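Local coordinates for protein Niban 2 (Homo sapiens, PDB 7CTP) that may suppress apoptosis and promote melanoma cell invasion in vitro, this chain being the PH-domain-containing and largely helical part of a longer myristoylated protein, at residues A[215-219]-A[220-224]; A[422-425]-A[426-430]. All blocks are in the same frame, centred on the assembly; numbering follows the deposited sequence.

Interaction 1 (A[215-219]-A[220-224]); sequences YRQSK and ELYGT
Leu221 N bonds back to Arg216 O (2.9 Å) and Glu220 N to Gln217 O (2.9 Å), the two backbone bonds of a Schellman motif that ends helix 204-218. Glu220 is its C-prime residue, and its phi of 63° turns the chain out of the helix. Arg216 O is gripped twice, since Lys219 N and Leu221 N approach it from opposite faces of its carbonyl plane.

The turn sets Leu221 over one face of the Arg216 guanidinium. Leu221 CB sits 3.9 Å from the guanidinium plane, over its centre, while CD1 reaches Arg216 NH1 at 3.8 Å. The arginine chain bends at chi3 (85°), which helps to turn the guanidinium onto the leucine. At the guanidinium edge a water lies in plane, weakly bonded to Arg216 NH2, and it donates to Gly223 O at 2.9 Å, a link to the outgoing loop that is weak on the arginine side. Beyond the two segments, Arg216 NH1 forms a salt bridge with Glu242 of helix 232-252, and the arginine makes a cation-pi contact with Trp225. Replacing Arg216 by an alanine would probably uncover Leu221, take from Glu242 this charged partner and deprive the water of one of its partners.

On Gln217 the chain runs across the Tyr222 ring at about a right angle, with CG 3.5 Å from Tyr222 CE1. Its terminal amide lies nearly parallel to the ring, the planes 14° apart; Gln217 OE1 accepts a hydrogen bond from Arg213, and Gln217 NE2 gives one to Glu537. Helix 464-511 adjoins this pair through Leu504. Back on the helix, Ser218 OG donates to Tyr215 O at 2.7 Å, in the carbonyl plane and on a lone pair.

Interaction 2 (A[422-425]-A[426-430]); sequences VSST and SVFKQ
Phe428 packs back against Ser424 one turn earlier in helix 422-455, its CD2 4.0 Å from Ser424 CB. The ring also comes obliquely onto Ser424 O, which accepts the Phe428 N-H at 2.9 Å. This is the tight side: both residues are buried, with Ile498 against Ser424, and Phe490, Ala494 and Gln497 against the ring, all from helix 464-511. Ser424 OG is bonded to Asp421 OD2.

Thr425 is buried as well. Its CG2, anti to the backbone N, comes within 3.8 Å of Lys429 CD as the two side chains cross obliquely, while OG1 is bonded to Asp421 O and Leu413 N. Lys429, though partly exposed, keeps its CG 3.0 Å from Thr425 O. The loose side belongs to Val422, which is exposed: its CG1 comes no nearer than 5.6 Å, to Ser426 CB, and it meets the following turn through its carbonyl, which receives Ser426 N at 3.0 Å.

Val427 N reaches Ser423 O at 3.0 Å with an N-H...O angle of 175°, and Lys429 N repeats the step to Thr425 O. Such successive i to i+4 bonds are the signature of an alpha-helix, here in the opening turns of a long one.

Interaction 1 is a surface contact at the end of helix 204-218, whereas interaction 2 is partly buried at the start of helix 422-455; their centres are about 17 Å apart. They nevertheless touch: Thr224, where segment 220-224 ends, packs its CG2 3.5 Å from Val427 CG2 and sets its backbone O against Ser423 CB. Helix 464-511 lies beside both, meeting Tyr222 in one and Phe428 in the other. Their chemistry follows their place. At 215-224 charged and amide groups, with a bridging water, join a chain leaving its helix; at 422-430 the regular helix continues, its contacts made by small hydroxyl and aliphatic side chains and one buried aromatic ring.

Interaction 1 (A[215-219]-A[220-224])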
ATOM      1  N   TYR A 215       6.913  12.808  10.716  1.00 23.70           N
ATOM      2  CA  TYR A 215       7.390  13.943   9.937  1.00 24.44           C
ATOM      3  C   TYR A 215       6.223  14.771   9.412  1.00 23.98           C
ATOM      4  O   TYR A 215       6.211  16.002   9.542  1.00 26.27           O
ATOM      5  CB  TYR A 215       8.282  13.476   8.780  1.00 20.09           C
ATOM      6  CG  TYR A 215       8.743  14.630   7.902  1.00 25.09           C
ATOM      7  CD1 TYR A 215       7.945  15.109   6.867  1.00 22.58           C
ATOM      8  CD2 TYR A 215       9.952  15.268   8.139  1.00 23.05           C
ATOM      9  CE1 TYR A 215       8.337  16.172   6.089  1.00 24.65           C
ATOM     10  CE2 TYR A 215      10.357  16.341   7.346  1.00 23.83           C
ATOM     11  CZ  TYR A 215       9.541  16.789   6.336  1.00 27.10           C
ATOM     12  OH  TYR A 215       9.935  17.858   5.546  1.00 27.06           O
ATOM     13  N   ARG A 216       5.229  14.111   8.811  1.00 22.77           N
ATOM     14  CA  ARG A 216       4.082  14.836   8.277  1.00 25.60           C
ATOM     15  C   ARG A 216       3.326  15.564   9.388  1.00 24.87           C
ATOM     16  O   ARG A 216       2.912  16.715   9.208  1.00 24.47           O
ATOM     17  CB  ARG A 216       3.178  13.878   7.494  1.00 25.64           C
ATOM     18  CG  ARG A 216       3.812  13.471   6.149  1.00 26.88           C
ATOM     19  CD  ARG A 216       2.899  12.692   5.204  1.00 29.37           C
ATOM     20  NE  ARG A 216       2.053  13.552   4.366  1.00 31.67           N
ATOM     21  CZ  ARG A 216       0.740  13.656   4.538  1.00 34.61           C
ATOM     22  NH1 ARG A 216       0.013  14.438   3.756  1.00 31.14           N
ATOM     23  NH2 ARG A 216       0.156  12.954   5.500  1.00 35.99           N
ATOM     24  N   GLN A 217       3.184  14.930  10.556  1.00 26.75           N
ATOM     25  CA  GLN A 217       2.547  15.594  11.693  1.00 24.83           C
ATOM     26  C   GLN A 217       3.311  16.848  12.105  1.00 27.76           C
ATOM     27  O   GLN A 217       2.708  17.834  12.533  1.00 32.83           O
ATOM     28  CB  GLN A 217       2.436  14.624  12.870  1.00 29.78           C
ATOM     29  CG  GLN A 217       1.268  13.670  12.762  1.00 33.91           C
ATOM     30  CD  GLN A 217       1.227  12.645  13.877  1.00 30.34           C
ATOM     31  OE1 GLN A 217       0.614  11.592  13.728  1.00 34.53           O
ATOM     32  NE2 GLN A 217       1.895  12.937  14.991  1.00 38.70           N
ATOM     33  N   SER A 218       4.640  16.829  11.987  1.00 27.03           N
ATOM     34  CA  SER A 218       5.439  17.997  12.345  1.00 29.23           C
ATOM     35  C   SER A 218       5.238  19.144  11.365  1.00 32.43           C
ATOM     36  O   SER A 218       5.561  20.294  11.691  1.00 31.41           O
ATOM     37  CB  SER A 218       6.915  17.609  12.433  1.00 30.50           C
ATOM     38  OG  SER A 218       7.539  17.690  11.161  1.00 26.80           O
ATOM     39  N   LYS A 219       4.698  18.856  10.181  1.00 25.45           N
ATOM     40  CA  LYS A 219       4.301  19.861   9.204  1.00 27.27           C
ATOM     41  C   LYS A 219       2.805  20.133   9.254  1.00 26.86           C
ATOM     42  O   LYS A 219       2.240  20.684   8.297  1.00 28.87           O
ATOM     43  CB  LYS A 219       4.716  19.411   7.801  1.00 27.59           C
ATOM     44  CG  LYS A 219       6.173  18.973   7.723  1.00 27.89           C
ATOM     45  CD  LYS A 219       7.115  20.115   8.075  1.00 35.46           C
ATOM     46  CE  LYS A 219       8.572  19.657   7.988  1.00 40.02           C
ATOM     47  NZ  LYS A 219       9.522  20.641   8.584  1.00 45.93           N
ATOM     48  N   GLU A 220       2.160  19.731  10.348  1.00 28.65           N
ATOM     49  CA  GLU A 220       0.734  19.936  10.580  1.00 33.51           C
ATOM     50  C   GLU A 220      -0.128  19.197   9.557  1.00 39.45           C
ATOM     51  O   GLU A 220      -1.224  19.643   9.212  1.00 35.21           O
ATOM     52  CB  GLU A 220       0.407  21.437  10.642  1.00 37.92           C
ATOM     53  CG  GLU A 220       1.014  22.082  11.907  1.00 37.46           C
ATOM     54  CD  GLU A 220       0.875  23.598  11.987  1.00 56.91           C
ATOM     55  OE1 GLU A 220       1.872  24.305  11.713  1.00 58.11           O
ATOM     56  OE2 GLU A 220      -0.218  24.085  12.353  1.00 66.09           O
ATOM     57  N   LEU A 221       0.343  18.036   9.092  1.00 29.18           N
ATOM     58  CA  LEU A 221      -0.400  17.189   8.159  1.00 27.07           C
ATOM     59  C   LEU A 221      -0.821  15.916   8.885  1.00 35.12           C
ATOM     60  O   LEU A 221       0.018  15.064   9.203  1.00 31.14           O
ATOM     61  CB  LEU A 221       0.438  16.861   6.925  1.00 24.74           C
ATOM     62  CG  LEU A 221       0.948  18.043   6.107  1.00 30.31           C
ATOM     63  CD1 LEU A 221       1.795  17.542   4.955  1.00 34.96           C
ATOM     64  CD2 LEU A 221      -0.213  18.879   5.600  1.00 40.05           C
ATOM     65  N   TYR A 222      -2.123  15.771   9.119  1.00 27.34           N
ATOM     66  CA  TYR A 222      -2.655  14.674   9.912  1.00 28.25           C
ATOM     67  C   TYR A 222      -3.589  13.833   9.058  1.00 30.78           C
ATOM     68  O   TYR A 222      -4.323  14.365   8.220  1.00 39.37           O
ATOM     69  CB  TYR A 222      -3.414  15.204  11.140  1.00 31.26           C
ATOM     70  CG  TYR A 222      -2.549  15.705  12.277  1.00 28.92           C
ATOM     71  CD1 TYR A 222      -2.154  14.855  13.301  1.00 28.62           C
ATOM     72  CD2 TYR A 222      -2.144  17.035  12.338  1.00 38.80           C
ATOM     73  CE1 TYR A 222      -1.371  15.312  14.349  1.00 37.08           C
ATOM     74  CE2 TYR A 222      -1.364  17.500  13.376  1.00 39.99           C
ATOM     75  CZ  TYR A 222      -0.977  16.636  14.379  1.00 44.58           C
ATOM     76  OH  TYR A 222      -0.196  17.098  15.420  1.00 51.36           O
ATOM     77  N   GLY A 223      -3.569  12.527   9.275  1.00 25.29           N
ATOM     78  CA  GLY A 223      -4.507  11.634   8.630  1.00 28.32           C
ATOM     79  C   GLY A 223      -3.860  10.809   7.530  1.00 33.33           C
ATOM     80  O   GLY A 223      -2.725  11.040   7.103  1.00 28.68           O
ATOM     81  N   THR A 224      -4.636   9.826   7.082  1.00 31.55           N
ATOM     82  CA  THR A 224      -4.203   8.895   6.047  1.00 31.97           C
ATOM     83  C   THR A 224      -3.713   9.631   4.808  1.00 29.14           C
ATOM     84  O   THR A 224      -4.370  10.548   4.308  1.00 28.33           O
ATOM     85  CB  THR A 224      -5.356   7.958   5.689  1.00 36.13           C
ATOM     86  OG1 THR A 224      -5.670   7.148   6.827  1.00 41.15           O
ATOM     87  CG2 THR A 224      -4.983   7.055   4.532  1.00 35.91           C
TER
HETATM   88  O   HOH W   1       0.129  11.066   7.197  1.00 29.32           O

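Interaction 2 (A[422-425]-A[426-430])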
ATOM      1  N   VAL A 422     -11.455  11.083   0.837  1.00 41.36           N
ATOM      2  CA  VAL A 422     -10.967  10.432  -0.376  1.00 55.24           C
ATOM      3  C   VAL A 422      -9.765   9.548  -0.065  1.00 37.05           C
ATOM      4  O   VAL A 422      -9.662   8.417  -0.556  1.00 42.45           O
ATOM      5  CB  VAL A 422     -10.632  11.485  -1.447  1.00 52.00           C
ATOM      6  CG1 VAL A 422     -10.279  10.800  -2.765  1.00 55.23           C
ATOM      7  CG2 VAL A 422     -11.792  12.448  -1.624  1.00 63.36           C
ATOM      8  N   SER A 423      -8.846  10.045   0.762  1.00 35.42           N
ATOM      9  CA  SER A 423      -7.583   9.350   0.991  1.00 41.13           C
ATOM     10  C   SER A 423      -7.801   8.045   1.745  1.00 53.71           C
ATOM     11  O   SER A 423      -7.264   6.999   1.358  1.00 39.90           O
ATOM     12  CB  SER A 423      -6.617  10.253   1.755  1.00 40.04           C
ATOM     13  OG  SER A 423      -6.462  11.490   1.083  1.00 52.64           O
ATOM     14  N   SER A 424      -8.572   8.092   2.839  1.00 37.02           N
ATOM     15  CA  SER A 424      -8.859   6.885   3.610  1.00 44.81           C
ATOM     16  C   SER A 424      -9.513   5.832   2.730  1.00 38.79           C
ATOM     17  O   SER A 424      -9.151   4.651   2.770  1.00 41.50           O
ATOM     18  CB  SER A 424      -9.762   7.208   4.802  1.00 47.80           C
ATOM     19  OG  SER A 424      -9.105   8.046   5.732  1.00 60.06           O
ATOM     20  N   THR A 425     -10.477   6.253   1.911  1.00 37.39           N
ATOM     21  CA  THR A 425     -11.169   5.315   1.034  1.00 35.51           C
ATOM     22  C   THR A 425     -10.201   4.629   0.076  1.00 37.80           C
ATOM     23  O   THR A 425     -10.211   3.402  -0.061  1.00 35.36           O
ATOM     24  CB  THR A 425     -12.271   6.035   0.264  1.00 37.57           C
ATOM     25  OG1 THR A 425     -13.276   6.478   1.188  1.00 39.88           O
ATOM     26  CG2 THR A 425     -12.902   5.092  -0.755  1.00 34.19           C
ATOM     27  N   SER A 426      -9.348   5.412  -0.585  1.00 31.47           N
ATOM     28  CA  SER A 426      -8.383   4.847  -1.525  1.00 37.13           C
ATOM     29  C   SER A 426      -7.447   3.858  -0.836  1.00 36.96           C
ATOM     30  O   SER A 426      -7.264   2.723  -1.301  1.00 36.36           O
ATOM     31  CB  SER A 426      -7.581   5.968  -2.184  1.00 47.15           C
ATOM     32  OG  SER A 426      -6.591   5.434  -3.038  1.00 44.55           O
ATOM     33  N   VAL A 427      -6.826   4.281   0.267  1.00 28.79           N
ATOM     34  CA  VAL A 427      -5.851   3.430   0.947  1.00 29.01           C
ATOM     35  C   VAL A 427      -6.506   2.136   1.421  1.00 30.03           C
ATOM     36  O   VAL A 427      -5.935   1.044   1.289  1.00 29.77           O
ATOM     37  CB  VAL A 427      -5.206   4.204   2.111  1.00 33.14           C
ATOM     38  CG1 VAL A 427      -4.476   3.251   3.045  1.00 33.72           C
ATOM     39  CG2 VAL A 427      -4.253   5.267   1.555  1.00 31.98           C
ATOM     40  N   PHE A 428      -7.721   2.229   1.949  1.00 31.90           N
ATOM     41  CA  PHE A 428      -8.320   1.050   2.560  1.00 30.57           C
ATOM     42  C   PHE A 428      -8.910   0.101   1.526  1.00 31.24           C
ATOM     43  O   PHE A 428      -8.998  -1.103   1.783  1.00 33.07           O
ATOM     44  CB  PHE A 428      -9.328   1.496   3.616  1.00 34.47           C
ATOM     45  CG  PHE A 428      -8.660   2.032   4.851  1.00 34.05           C
ATOM     46  CD1 PHE A 428      -7.660   1.287   5.470  1.00 53.23           C
ATOM     47  CD2 PHE A 428      -8.968   3.276   5.356  1.00 46.78           C
ATOM     48  CE1 PHE A 428      -7.010   1.773   6.596  1.00 50.39           C
ATOM     49  CE2 PHE A 428      -8.319   3.766   6.474  1.00 41.41           C
ATOM     50  CZ  PHE A 428      -7.344   3.016   7.092  1.00 38.59           C
ATOM     51  N   LYS A 429      -9.260   0.596   0.338  1.00 28.22           N
ATOM     52  CA  LYS A 429      -9.573  -0.326  -0.751  1.00 30.38           C
ATOM     53  C   LYS A 429      -8.345  -1.106  -1.187  1.00 29.13           C
ATOM     54  O   LYS A 429      -8.428  -2.316  -1.417  1.00 28.64           O
ATOM     55  CB  LYS A 429     -10.176   0.421  -1.939  1.00 33.25           C
ATOM     56  CG  LYS A 429     -11.457   1.131  -1.610  1.00 39.26           C
ATOM     57  CD  LYS A 429     -11.985   1.977  -2.760  1.00 47.91           C
ATOM     58  CE  LYS A 429     -11.302   1.658  -4.077  1.00 50.94           C
ATOM     59  NZ  LYS A 429     -11.812   2.546  -5.162  1.00 69.81           N
ATOM     60  N   GLN A 430      -7.199  -0.429  -1.296  1.00 28.94           N
ATOM     61  CA  GLN A 430      -5.960  -1.094  -1.684  1.00 28.17           C
ATOM     62  C   GLN A 430      -5.571  -2.154  -0.660  1.00 31.36           C
ATOM     63  O   GLN A 430      -5.242  -3.291  -1.020  1.00 29.40           O
ATOM     64  CB  GLN A 430      -4.856  -0.049  -1.863  1.00 26.82           C
ATOM     65  CG  GLN A 430      -3.415  -0.532  -1.651  1.00 28.27           C
ATOM     66  CD  GLN A 430      -2.752  -1.030  -2.933  1.00 28.57           C
ATOM     67  OE1 GLN A 430      -3.034  -0.541  -4.037  1.00 32.86           O
ATOM     68  NE2 GLN A 430      -1.839  -1.981  -2.785  1.00 25.36           N
TER